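Local coordinates for beta-ketoacyl synthase (Pseudomonas aeruginosa, PDB 4CW4), which catalyses the condensation of acetyl-CoA with malonyl-ACP to form acetoacetyl-ACP, the primer that starts bacterial fatty acid synthesis, at residues G409-V414 against S451-R456. Residues are numbered along the deposited sequence; the frame is centred on the assembly and turned at random. Where two conformers were deposited one is given.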
ATOM      1  N   GLY A 409      10.828 -15.402   9.848  1.00 16.71           N
ATOM      2  CA  GLY A 409       9.379 -15.446   9.814  1.00 14.53           C
ATOM      3  C   GLY A 409       8.829 -16.529   8.903  1.00 12.20           C
ATOM      4  O   GLY A 409       7.753 -17.078   9.147  1.00 11.54           O
ATOM      5  N   ASN A 410       9.539 -16.824   7.822  1.00 11.67           N
ATOM      6  CA  ASN A 410       9.041 -17.805   6.867  1.00 11.62           C
ATOM      7  C   ASN A 410       9.029 -19.231   7.456  1.00 11.19           C
ATOM      8  O   ASN A 410       8.264 -20.068   6.998  1.00 11.62           O
ATOM      9  CB  ASN A 410       9.849 -17.709   5.568  1.00 11.91           C
ATOM     10  CG  ASN A 410       9.199 -18.390   4.377  1.00 13.10           C
ATOM     11  OD1 ASN A 410       9.915 -18.911   3.535  1.00 16.26           O
ATOM     12  ND2 ASN A 410       7.896 -18.323   4.250  1.00 12.64           N
ATOM     13  N   TYR A 411       9.807 -19.491   8.509  1.00 11.00           N
ATOM     14  CA  TYR A 411       9.683 -20.769   9.217  1.00 11.19           C
ATOM     15  C   TYR A 411       8.270 -20.925   9.756  1.00 11.35           C
ATOM     16  O   TYR A 411       7.655 -21.977   9.664  1.00 13.01           O
ATOM     17  CB  TYR A 411      10.690 -20.884  10.365  1.00 13.17           C
ATOM     18  CG  TYR A 411      12.098 -21.229   9.935  1.00 13.90           C
ATOM     19  CD1 TYR A 411      13.000 -20.226   9.590  1.00 14.12           C
ATOM     20  CD2 TYR A 411      12.532 -22.553   9.878  1.00 15.39           C
ATOM     21  CE1 TYR A 411      14.287 -20.528   9.193  1.00 16.28           C
ATOM     22  CE2 TYR A 411      13.826 -22.863   9.481  1.00 16.83           C
ATOM     23  CZ  TYR A 411      14.694 -21.837   9.132  1.00 17.81           C
ATOM     24  OH  TYR A 411      15.986 -22.095   8.737  1.00 19.76           O
ATOM     25  N   LEU A 412       7.788 -19.848  10.359  1.00 10.53           N
ATOM     26  CA  LEU A 412       6.484 -19.824  11.000  1.00 11.58           C
ATOM     27  C   LEU A 412       5.350 -19.935   9.980  1.00 10.85           C
ATOM     28  O   LEU A 412       4.401 -20.689  10.196  1.00 12.10           O
ATOM     29  CB  LEU A 412       6.324 -18.557  11.830  1.00 13.50           C
ATOM     30  CG  LEU A 412       7.029 -18.538  13.193  1.00 15.77           C
ATOM     31  CD1 LEU A 412       8.519 -18.780  13.106  1.00 17.75           C
ATOM     32  CD2 LEU A 412       6.757 -17.221  13.889  1.00 16.30           C
ATOM     33  N   THR A 413       5.444 -19.200   8.869  1.00 10.20           N
ATOM     34  CA  THR A 413       4.364 -19.241   7.887  1.00  9.76           C
ATOM     35  C   THR A 413       4.248 -20.624   7.247  1.00 10.46           C
ATOM     36  O   THR A 413       3.148 -21.139   7.084  1.00 10.70           O
ATOM     37  CB  THR A 413       4.472 -18.140   6.797  1.00  9.57           C
ATOM     38  OG1 THR A 413       5.574 -18.380   5.912  1.00 10.56           O
ATOM     39  CG2 THR A 413       4.652 -16.760   7.419  1.00  9.66           C
ATOM     40  N   VAL A 414       5.371 -21.225   6.877  1.00  9.86           N
ATOM     41  CA  VAL A 414       5.326 -22.539   6.242  1.00  9.40           C
ATOM     42  C   VAL A 414       4.826 -23.607   7.222  1.00 10.83           C
ATOM     43  O   VAL A 414       3.971 -24.414   6.882  1.00 10.97           O
ATOM     44  CB  VAL A 414       6.690 -22.936   5.633  1.00  9.88           C
ATOM     45  CG1 VAL A 414       6.621 -24.332   5.023  1.00 10.30           C
ATOM     46  CG2 VAL A 414       7.116 -21.896   4.567  1.00 10.91           C
ATOM     47  N   SER A 451      15.275 -23.482   0.948  1.00 10.42           N
ATOM     48  CA  SER A 451      15.322 -24.937   0.980  1.00 11.66           C
ATOM     49  C   SER A 451      15.483 -25.458   2.408  1.00 12.00           C
ATOM     50  O   SER A 451      14.901 -26.476   2.762  1.00 12.78           O
ATOM     51  CB  SER A 451      16.413 -25.481   0.053  1.00 11.95           C
ATOM     52  OG  SER A 451      17.728 -25.183   0.501  1.00 11.05           O
ATOM     53  N   GLU A 452      16.244 -24.753   3.233  1.00 11.72           N
ATOM     54  CA  GLU A 452      16.393 -25.168   4.623  1.00 12.59           C
ATOM     55  C   GLU A 452      15.053 -25.107   5.360  1.00 12.20           C
ATOM     56  O   GLU A 452      14.726 -26.016   6.111  1.00 13.14           O
ATOM     57  CB  GLU A 452      17.436 -24.322   5.346  1.00 15.10           C
ATOM     58  CG  GLU A 452      17.589 -24.725   6.782  1.00 19.18           C
ATOM     59  CD  GLU A 452      18.867 -24.211   7.399  1.00 24.27           C
ATOM     60  OE1 GLU A 452      19.482 -23.291   6.830  1.00 26.91           O
ATOM     61  OE2 GLU A 452      19.250 -24.742   8.460  1.00 27.31           O
ATOM     62  N   ILE A 453      14.275 -24.047   5.152  1.00 11.30           N
ATOM     63  CA  ILE A 453      12.941 -23.985   5.751  1.00 11.36           C
ATOM     64  C   ILE A 453      12.056 -25.137   5.275  1.00 11.59           C
ATOM     65  O   ILE A 453      11.433 -25.826   6.078  1.00 12.02           O
ATOM     66  CB  ILE A 453      12.260 -22.667   5.395  1.00 12.24           C
ATOM     67  CG1 ILE A 453      12.973 -21.514   6.097  1.00 13.02           C
ATOM     68  CG2 ILE A 453      10.784 -22.681   5.780  1.00 12.50           C
ATOM     69  CD1 ILE A 453      12.647 -20.148   5.529  1.00 14.82           C
ATOM     70  N   LEU A 454      11.976 -25.349   3.966  1.00 10.89           N
ATOM     71  CA  LEU A 454      11.105 -26.415   3.467  1.00 11.96           C
ATOM     72  C   LEU A 454      11.550 -27.796   3.945  1.00 13.24           C
ATOM     73  O   LEU A 454      10.736 -28.624   4.326  1.00 13.44           O
ATOM     74  CB  LEU A 454      11.026 -26.388   1.940  1.00 12.51           C
ATOM     75  CG  LEU A 454      10.507 -25.096   1.320  1.00 11.83           C
ATOM     76  CD1 LEU A 454      10.601 -25.158  -0.191  1.00 13.43           C
ATOM     77  CD2 LEU A 454       9.084 -24.811   1.763  1.00 11.27           C
ATOM     78  N   ASP A 455      12.853 -28.027   3.924  1.00 13.76           N
ATOM     79  CA  ASP A 455      13.396 -29.298   4.379  1.00 15.02           C
ATOM     80  C   ASP A 455      13.071 -29.543   5.848  1.00 16.02           C
ATOM     81  O   ASP A 455      12.699 -30.656   6.239  1.00 16.84           O
ATOM     82  CB  ASP A 455      14.904 -29.299   4.166  1.00 17.80           C
ATOM     83  CG  ASP A 455      15.503 -30.681   4.226  1.00 21.11           C
ATOM     84  OD1 ASP A 455      14.994 -31.607   3.544  1.00 23.01           O
ATOM     85  OD2 ASP A 455      16.505 -30.823   4.948  1.00 22.59           O
ATOM     86  N   ARG A 456      13.188 -28.517   6.673  0.59 15.83           N
ATOM     87  CA  ARG A 456      12.958 -28.694   8.101  0.59 16.71           C
ATOM     88  C   ARG A 456      11.468 -28.831   8.461  0.59 14.88           C
ATOM     89  O   ARG A 456      11.109 -29.572   9.384  0.59 15.19           O
ATOM     90  CB  ARG A 456      13.617 -27.564   8.877  0.59 18.50           C
ATOM     91  CG  ARG A 456      15.136 -27.585   8.774  0.59 21.01           C
ATOM     92  CD  ARG A 456      15.750 -26.537   9.675  0.59 23.63           C
ATOM     93  NE  ARG A 456      15.406 -26.802  11.067  0.59 25.08           N
ATOM     94  CZ  ARG A 456      15.482 -25.915  12.050  0.59 26.60           C
ATOM     95  NH1 ARG A 456      15.887 -24.679  11.808  0.59 26.85           N
ATOM     96  NH2 ARG A 456      15.128 -26.269  13.277  0.59 27.43           N
TER
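Two helical turns, 409-414 and 451-456, run side by side with their axes 9.7 Å apart at closest approach and their N-to-C directions 37° apart. Apolar contact does most of the joining, and Tyr411 and Ile453 each bury far more area than any other residue of the contact. Ile453 CG1 sits 3.5 Å from the centroid of the Tyr411 ring, only 11° off its normal, which defines a CH-pi contact over the centre of one face. With Tyr411 CG anti to the carbonyl carbon, the ring reaches across although its CB does not point at the other helix; Ile453 CG1 takes the same first rotamer. The ends of the isoleucine then part: CD1 packs 3.7 Å from Asn410 CB, whereas CG2 meets Val414 CG2. Farther along both helices, Val414 CG1 touches Leu454 CD2 at 4.1 Å, the two side chains crossing at about a right angle.

No hydrogen bond spans the two segments; Asn410, Thr413 and Arg456 find polar partners in their own helix or outside. Asn410 ND2 donates to Thr413 OG1 at 2.9 Å, a bent bond of 134°, and also bonds Asn536; Thr413 OG1 in turn bonds Ser546. At the outer end of the ring, Tyr411 OH lies 3.6 Å from Glu452 CG. Arg456, bent at chi3, brings NH1 within 3.6 Å of Tyr411 CE2 along an oblique approach, while its NH2 bonds the carbonyl of Ile610 of the second subunit.

The pair thus joins helices 409-425 and 444-461 in the C-terminal half of a thiolase-like ketosynthase fold, where Val414 touches Ser546 of strand 543-550 and Ile453 touches Lys538 of strand 532-539. One end of the contact reaches the dimer interface; at the other, the Asn410 side chain lies about 6 Å from that of His439, a predicted active-site residue.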